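Local structure of peroxiredoxin (Akkermansia muciniphila, 6KHX) at the interface of chains A and B. The protein reduces peroxides as a typical 2-Cys peroxiredoxin, a thiol peroxidase that works through cysteine chemistry shared between the two subunits of a dimer. Sequence-based numbering; all coordinates share one arbitrary frame. Chains: chain A/B, Peroxiredoxin.

Contact 1: the interface of chains A and B. Residues chain A 194, 201, 205; chain B 46-48, 50, 92.
A:Val201, in regular helical conformation (phi -72°, psi -39°) within helix 198-207, sets that helix of the C-terminal arm against the irregular loop backbone of B:Thr46 and B:Phe47 just ahead of helix 48-58. This is the peroxiredoxin active site: B:Thr46 is the conserved threonine of the PxxxTxxC motif, and the peroxidatic cysteine sits in the first helical turn, between B:Val48 and B:Pro50. The arm of one subunit thus covers the catalytic loop of the other.

A:Val201 divides its work between two methyls. With CG1 held between the backbone N and the carbonyl carbon (chi1 59°), CG2 swings anti to N and meets the carbonyl O of B:Thr46 at 3.4 Å. That same CG2 also touches ring carbon CG of B:Pro50, 3.7 Å away, crossing the proline at about a right angle. CG1 instead comes to the rim of the B:Phe47 ring, in its plane, 3.9 Å from CD1, so the aromatic group presents an edge to the arm. One face of this ring is backed within its own chain by CB of B:Thr46, 4.2 Å above the plane, which probably limits how the ring can turn.

A:Met194, in the loop preceding the helix, reaches in along a chain that is extended as far as SD and bends at the last torsion. SD lies 3.6 Å from the backbone O of B:Phe47 and also contacts its CB, while the terminal CE folds back over the same carbonyl. The two side chains cross roughly perpendicularly, so the thioether packs against the start of the B:Phe47 side chain and leaves the ring edge to A:Val201.

One turn further along, A:Leu205 brings CD1 to within 3.8 Å of CA of B:Gly92. This glycine belongs to the GGIQG segment, which appears to correspond to the GGLG motif of related enzymes. CD1 also approaches CB of B:Pro50, at 4.1 Å.

Contact 2: the interface of chains A and B. Residues chain A 4-5, 150, 176; chain B 137, 156, 158-159.
Strand 149-155, helix 163-179 and the N-terminal loop of chain A, represented by A:Arg150, A:Phe176 and A:Ile4, meet the loop that follows strand 149-155 of chain B and B:Tyr137, in the loop just before strand 138-143. Pairing A:Arg150 near one end of its strand with B:Asp156 just past the other end of the equivalent strand places the two strands antiparallel about the two-fold axis, as expected for the B-type dimer of typical 2-Cys peroxiredoxins.

Two hydrogen bonds join this residue pair. The backbone N of B:Asp156 donates to the carbonyl O of A:Arg150 over 2.9 Å, with 157° at the hydrogen, although the donor is tilted from the carbonyl plane. The second is also a salt bridge: NH1 of the A:Arg150 guanidinium donates to carboxylate OD2 of B:Asp156 at 2.8 Å, meeting it nearly along its C-O axis. The guanidinium and carboxylate planes differ by only 11°, and the carboxylate carbon lies at the guanidinium edge. A bend at chi2 (-66°) turns the arginine chain so that it runs parallel to the aspartate side chain; the backbone bond would help to keep them in register.

Beyond this pair, A:Phe176 turns a ring face to B:Pro158, whose CB stands over the middle of the ring, 3.7 Å from the centroid. CG of the proline lies over the CE2 side, also at 3.7 Å, giving a CH-pi contact that spreads across the face. A leucine in place of A:Phe176 has no ring face to offer, which would probably leave CB of B:Pro158 without its CH-pi partner and the loop that carries it less firmly seated.

At the other end, the side chains of A:Ile4 and B:Tyr137 run antiparallel alongside one another. Methyl CG2 of A:Ile4 sits over one face of the phenol ring, 3.6 Å from its centroid and displaced toward the rim, with CE1 at 3.5 Å.

Contact 1: the interface of chains A and B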
# COMPACT_ATOMS: atom_id res chain seq x y z
N MET A 194 -17.87 -30.98 43.17
CA MET A 194 -19.07 -30.17 43.09
C MET A 194 -19.81 -30.43 41.79
O MET A 194 -19.20 -30.55 40.73
CB MET A 194 -18.73 -28.68 43.19
CG MET A 194 -19.92 -27.75 43.01
SD MET A 194 -19.41 -26.03 42.94
CE MET A 194 -18.11 -26.06 44.15
N VAL A 201 -23.68 -25.80 43.62
CA VAL A 201 -22.80 -24.85 44.30
C VAL A 201 -23.39 -24.46 45.65
O VAL A 201 -22.66 -24.35 46.64
CB VAL A 201 -22.52 -23.62 43.41
CG1 VAL A 201 -23.81 -22.89 43.02
CG2 VAL A 201 -21.57 -22.65 44.13
N LEU A 205 -21.22 -25.28 49.08
CA LEU A 205 -20.82 -24.20 49.98
C LEU A 205 -21.49 -24.31 51.34
O LEU A 205 -20.93 -23.88 52.35
CB LEU A 205 -21.13 -22.84 49.33
CG LEU A 205 -20.28 -22.40 48.15
CD1 LEU A 205 -20.67 -21.01 47.69
CD2 LEU A 205 -18.81 -22.43 48.50
N THR B 46 -21.55 -18.48 39.62
CA THR B 46 -21.38 -19.83 39.11
C THR B 46 -20.88 -20.75 40.22
O THR B 46 -21.36 -20.65 41.36
CB THR B 46 -20.44 -19.86 37.89
OG1 THR B 46 -19.26 -19.09 38.14
CG2 THR B 46 -21.15 -19.29 36.67
N PHE B 47 -19.95 -21.65 39.92
CA PHE B 47 -19.71 -22.83 40.75
C PHE B 47 -18.31 -22.84 41.36
O PHE B 47 -18.19 -22.70 42.58
CB PHE B 47 -19.98 -24.07 39.91
CG PHE B 47 -21.17 -23.93 39.00
CD1 PHE B 47 -22.39 -23.47 39.48
CD2 PHE B 47 -21.07 -24.22 37.64
CE1 PHE B 47 -23.48 -23.31 38.64
CE2 PHE B 47 -22.15 -24.08 36.79
CZ PHE B 47 -23.36 -23.62 37.29
N VAL B 48 -17.26 -23.03 40.57
CA VAL B 48 -15.90 -23.04 41.11
C VAL B 48 -15.49 -21.65 41.56
O VAL B 48 -14.77 -21.47 42.55
CB VAL B 48 -14.91 -23.61 40.07
CG1 VAL B 48 -13.49 -23.60 40.63
CG2 VAL B 48 -15.31 -25.00 39.67
N PRO B 50 -17.01 -19.07 43.10
CA PRO B 50 -17.20 -18.71 44.51
C PRO B 50 -16.30 -19.48 45.46
O PRO B 50 -15.88 -18.92 46.48
CB PRO B 50 -18.69 -19.01 44.75
CG PRO B 50 -19.07 -19.95 43.68
CD PRO B 50 -18.26 -19.55 42.49
N GLY B 92 -25.00 -20.10 47.39
CA GLY B 92 -24.09 -19.92 46.29
C GLY B 92 -23.38 -18.58 46.24
O GLY B 92 -22.64 -18.33 45.29

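Contact 2: the interface of chains A and B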
# COMPACT_ATOMS: atom_id res chain seq x y z
N ILE A 4 -5.18 -22.34 26.37
CA ILE A 4 -6.20 -23.11 27.09
C ILE A 4 -7.38 -23.38 26.17
O ILE A 4 -7.97 -22.46 25.58
CB ILE A 4 -6.63 -22.35 28.35
CG1 ILE A 4 -5.44 -22.19 29.30
CG2 ILE A 4 -7.79 -23.08 29.03
CD1 ILE A 4 -4.89 -23.51 29.81
N GLY A 5 -7.76 -24.66 26.07
CA GLY A 5 -8.84 -25.07 25.20
C GLY A 5 -8.45 -25.28 23.76
O GLY A 5 -9.30 -25.64 22.94
N ARG A 150 -5.05 -27.91 28.87
CA ARG A 150 -6.00 -27.68 29.95
C ARG A 150 -5.43 -26.87 31.10
O ARG A 150 -6.20 -26.35 31.92
CB ARG A 150 -6.51 -29.02 30.50
CG ARG A 150 -7.20 -29.87 29.45
CD ARG A 150 -8.47 -29.24 28.98
NE ARG A 150 -9.04 -29.99 27.87
CZ ARG A 150 -10.09 -29.61 27.17
NH1 ARG A 150 -10.71 -28.47 27.47
NH2 ARG A 150 -10.54 -30.36 26.18
N PHE A 176 -12.66 -34.59 36.59
CA PHE A 176 -13.71 -33.93 35.82
C PHE A 176 -14.06 -34.74 34.58
O PHE A 176 -15.24 -34.84 34.20
CB PHE A 176 -13.30 -32.51 35.44
CG PHE A 176 -14.25 -31.85 34.48
CD1 PHE A 176 -15.48 -31.38 34.91
CD2 PHE A 176 -13.92 -31.74 33.14
CE1 PHE A 176 -16.36 -30.80 34.02
CE2 PHE A 176 -14.80 -31.16 32.25
CZ PHE A 176 -16.01 -30.68 32.69
N TYR B 137 -10.59 -16.90 31.58
CA TYR B 137 -10.19 -18.18 32.14
C TYR B 137 -9.64 -17.99 33.55
O TYR B 137 -9.44 -16.87 34.03
CB TYR B 137 -9.13 -18.84 31.25
CG TYR B 137 -9.67 -19.64 30.08
CD1 TYR B 137 -10.42 -20.80 30.29
CD2 TYR B 137 -9.42 -19.25 28.77
CE1 TYR B 137 -10.90 -21.54 29.22
CE2 TYR B 137 -9.90 -19.99 27.69
CZ TYR B 137 -10.64 -21.13 27.93
OH TYR B 137 -11.12 -21.86 26.87
N ASP B 156 -8.09 -24.24 32.74
CA ASP B 156 -9.38 -24.38 32.09
C ASP B 156 -10.51 -24.19 33.11
O ASP B 156 -10.32 -24.31 34.32
CB ASP B 156 -9.48 -25.74 31.41
CG ASP B 156 -10.62 -25.82 30.42
OD1 ASP B 156 -11.34 -24.81 30.26
OD2 ASP B 156 -10.79 -26.88 29.80
N PRO B 158 -13.14 -25.84 34.40
CA PRO B 158 -13.53 -26.71 35.53
C PRO B 158 -12.43 -27.03 36.54
O PRO B 158 -12.70 -27.75 37.50
CB PRO B 158 -13.99 -28.00 34.82
CG PRO B 158 -13.40 -27.97 33.45
CD PRO B 158 -12.79 -26.62 33.20
N LEU B 159 -11.23 -26.49 36.40
CA LEU B 159 -10.10 -26.86 37.25
C LEU B 159 -9.78 -25.71 38.20
O LEU B 159 -9.06 -24.78 37.83
CB LEU B 159 -8.89 -27.22 36.40
CG LEU B 159 -9.17 -28.22 35.28
CD1 LEU B 159 -7.90 -28.56 34.50
CD2 LEU B 159 -9.78 -29.47 35.88

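The C-alpha centres of contact 1 and contact 2 lie about 16 Å apart, and the two patches have no residue in common. They draw on different parts of the same A-B dimer: contact 2 sits where equivalent strands pair about the two-fold, whereas contact 1 is made by the C-terminal arm, which follows helix 163-179 in the chain and crosses to the partner's active site. Pairing at contact 2 probably fixes where that arm begins, and contact 1 where it settles. Symmetry repeats both, so each subunit covers its neighbour's catalytic loop; the deposited assembly holds ten chains.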